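Local structure of 2-keto acid:ferredoxin oxidoreductase subunit alpha (Pyrococcus furiosus, 1YD7) at residues 80-85 and 112-116. The protein probably serves as the alpha subunit of a heterotetrameric oxidoreductase that converts 2-oxoglutarate and CoA to succinyl-CoA and CO2 while reducing ferredoxin. Residues are numbered along the deposited sequence; the frame is centred on the assembly and turned at random.
Sequences AIGASW and TETPV
A helix-to-loop packing contact joins the last turns of helix 73-85 to the loop entering strand 116-121, a central strand of the parallel, helix-flanked sheet characteristic of a thiamine diphosphate-binding fold. Residues 80-85 are regular alpha-helix, with Ser84 N to Ala80 O and Trp85 N to Ile81 O both 3.0 Å. The loop is irregular: Thr112, poorly ordered, is modelled after a cis peptide and, like Glu113, with positive phi, whereas 114-116 are extended. Ile81 lies nearest Thr114 (CA-CA 6.8 Å) and Ser84 nearest Pro115 (6.5 Å). At the buried end, small Ala80 lets Val116 approach, Ala80 CB lying 4.0 Å from Val116 CG2; Val116 also pairs through its backbone with Val181 in the sheet. Thr114 points toward the helix, its OG1 4.2 Å from Ile81 CG2 and without a polar partner. Trp85, chi1 m, reaches over the exposed end: its NE1 lies 3.4 Å from Thr114 CB, and its ring edge meets the loop with CZ2 3.0 Å from Thr112 O. Ser84, short enough for the buried interface and with chi1 t, links helix to loop by donating a hydrogen bond from OG to Pro115 O, 2.7 Å away.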
ATOM      1  N   ALA A  80      -9.409   6.751   3.823  1.00 27.53           N
ATOM      2  CA  ALA A  80      -8.455   6.823   2.710  1.00 26.95           C
ATOM      3  C   ALA A  80      -9.077   7.525   1.479  1.00 25.82           C
ATOM      4  O   ALA A  80      -8.405   8.284   0.787  1.00 25.55           O
ATOM      5  CB  ALA A  80      -7.964   5.419   2.343  1.00 31.02           C
ATOM      6  N   ILE A  81     -10.362   7.285   1.230  1.00 28.75           N
ATOM      7  CA  ILE A  81     -11.124   7.998   0.161  1.00 29.28           C
ATOM      8  C   ILE A  81     -11.152   9.526   0.366  1.00 28.01           C
ATOM      9  O   ILE A  81     -10.832  10.283  -0.564  1.00 26.43           O
ATOM     10  CB  ILE A  81     -12.584   7.413   0.000  1.00 32.01           C
ATOM     11  CG1 ILE A  81     -12.533   5.979  -0.541  1.00 35.50           C
ATOM     12  CG2 ILE A  81     -13.463   8.281  -0.960  1.00 31.83           C
ATOM     13  CD1 ILE A  81     -13.871   5.219  -0.410  1.00 35.09           C
ATOM     14  N   GLY A  82     -11.472   9.976   1.587  1.00 29.01           N
ATOM     15  CA  GLY A  82     -11.504  11.417   1.903  1.00 26.37           C
ATOM     16  C   GLY A  82     -10.140  12.083   1.798  1.00 26.29           C
ATOM     17  O   GLY A  82     -10.003  13.163   1.228  1.00 26.44           O
ATOM     18  N   ALA A  83      -9.118  11.417   2.324  1.00 24.34           N
ATOM     19  CA  ALA A  83      -7.751  11.883   2.163  1.00 22.51           C
ATOM     20  C   ALA A  83      -7.376  12.026   0.712  1.00 20.86           C
ATOM     21  O   ALA A  83      -6.725  12.996   0.347  1.00 21.51           O
ATOM     22  CB  ALA A  83      -6.766  10.908   2.868  1.00 25.00           C
ATOM     23  N   SER A  84      -7.720  11.024  -0.114  1.00 24.96           N
ATOM     24  CA  SER A  84      -7.414  11.083  -1.562  1.00 27.79           C
ATOM     25  C   SER A  84      -8.085  12.284  -2.255  1.00 28.00           C
ATOM     26  O   SER A  84      -7.462  13.040  -3.006  1.00 23.87           O
ATOM     27  CB  SER A  84      -7.874   9.807  -2.289  1.00 27.84           C
ATOM     28  OG  SER A  84      -7.603   9.934  -3.679  1.00 23.20           O
ATOM     29  N   TRP A  85      -9.367  12.450  -2.013  1.00 29.98           N
ATOM     30  CA  TRP A  85     -10.070  13.615  -2.586  1.00 32.64           C
ATOM     31  C   TRP A  85      -9.487  14.922  -2.103  1.00 32.15           C
ATOM     32  O   TRP A  85      -9.457  15.915  -2.827  1.00 31.53           O
ATOM     33  CB  TRP A  85     -11.534  13.540  -2.252  1.00 36.33           C
ATOM     34  CG  TRP A  85     -12.236  12.569  -3.108  1.00 36.91           C
ATOM     35  CD1 TRP A  85     -12.751  11.380  -2.736  1.00 38.19           C
ATOM     36  CD2 TRP A  85     -12.527  12.720  -4.504  1.00 39.27           C
ATOM     37  NE1 TRP A  85     -13.351  10.770  -3.807  1.00 38.95           N
ATOM     38  CE2 TRP A  85     -13.227  11.577  -4.906  1.00 39.27           C
ATOM     39  CE3 TRP A  85     -12.269  13.725  -5.450  1.00 40.97           C
ATOM     40  CZ2 TRP A  85     -13.675  11.394  -6.223  1.00 41.07           C
ATOM     41  CZ3 TRP A  85     -12.705  13.541  -6.761  1.00 39.36           C
ATOM     42  CH2 TRP A  85     -13.397  12.389  -7.132  1.00 39.19           C
ATOM     43  N   THR A 112     -17.299   8.068  -9.819  1.00 80.29           N
ATOM     44  CA  THR A 112     -16.469   8.527  -8.665  1.00 71.42           C
ATOM     45  C   THR A 112     -14.964   8.744  -8.966  1.00 67.45           C
ATOM     46  O   THR A 112     -14.448   9.840  -8.719  1.00 67.34           O
ATOM     47  CB  THR A 112     -16.823   7.942  -7.229  1.00 74.13           C
ATOM     48  OG1 THR A 112     -16.470   8.929  -6.252  1.00 72.81           O
ATOM     49  CG2 THR A 112     -16.124   6.619  -6.856  1.00 73.70           C
ATOM     50  N   GLU A 113     -14.278   7.756  -9.538  1.00 58.25           N
ATOM     51  CA  GLU A 113     -12.878   7.909  -9.943  1.00 55.20           C
ATOM     52  C   GLU A 113     -11.940   8.422  -8.838  1.00 43.38           C
ATOM     53  O   GLU A 113     -11.232   9.409  -9.026  1.00 38.54           O
ATOM     54  CB  GLU A 113     -12.753   8.825 -11.173  1.00 55.40           C
ATOM     55  CG  GLU A 113     -13.549   8.387 -12.386  1.00 56.82           C
ATOM     56  CD  GLU A 113     -13.276   9.252 -13.606  0.50 56.45           C
ATOM     57  OE1 GLU A 113     -12.427  10.166 -13.531  0.50 57.74           O
ATOM     58  OE2 GLU A 113     -13.915   9.014 -14.646  0.50 56.95           O
ATOM     59  N   THR A 114     -11.920   7.743  -7.699  1.00 38.86           N
ATOM     60  CA  THR A 114     -10.953   8.091  -6.629  1.00 37.76           C
ATOM     61  C   THR A 114      -9.678   7.201  -6.636  1.00 33.51           C
ATOM     62  O   THR A 114      -9.773   5.980  -6.455  1.00 32.40           O
ATOM     63  CB  THR A 114     -11.644   8.169  -5.208  1.00 41.52           C
ATOM     64  OG1 THR A 114     -10.708   7.861  -4.163  1.00 42.90           O
ATOM     65  CG2 THR A 114     -12.833   7.278  -5.093  1.00 40.75           C
ATOM     66  N   PRO A 115      -8.490   7.813  -6.856  1.00 29.86           N
ATOM     67  CA  PRO A 115      -7.239   7.067  -6.711  1.00 30.75           C
ATOM     68  C   PRO A 115      -6.959   6.623  -5.266  1.00 31.89           C
ATOM     69  O   PRO A 115      -6.841   7.463  -4.359  1.00 29.07           O
ATOM     70  CB  PRO A 115      -6.151   8.052  -7.191  1.00 29.97           C
ATOM     71  CG  PRO A 115      -6.858   9.272  -7.696  1.00 29.86           C
ATOM     72  CD  PRO A 115      -8.256   9.229  -7.216  1.00 30.52           C
ATOM     73  N   VAL A 116      -6.865   5.310  -5.074  1.00 30.60           N
ATOM     74  CA  VAL A 116      -6.518   4.704  -3.783  1.00 28.77           C
ATOM     75  C   VAL A 116      -5.950   3.294  -3.985  1.00 27.04           C
ATOM     76  O   VAL A 116      -6.354   2.615  -4.907  1.00 29.81           O
ATOM     77  CB  VAL A 116      -7.720   4.690  -2.828  1.00 27.21           C
ATOM     78  CG1 VAL A 116      -8.911   3.897  -3.399  1.00 29.91           C
ATOM     79  CG2 VAL A 116      -7.323   4.152  -1.428  1.00 28.20           C
TER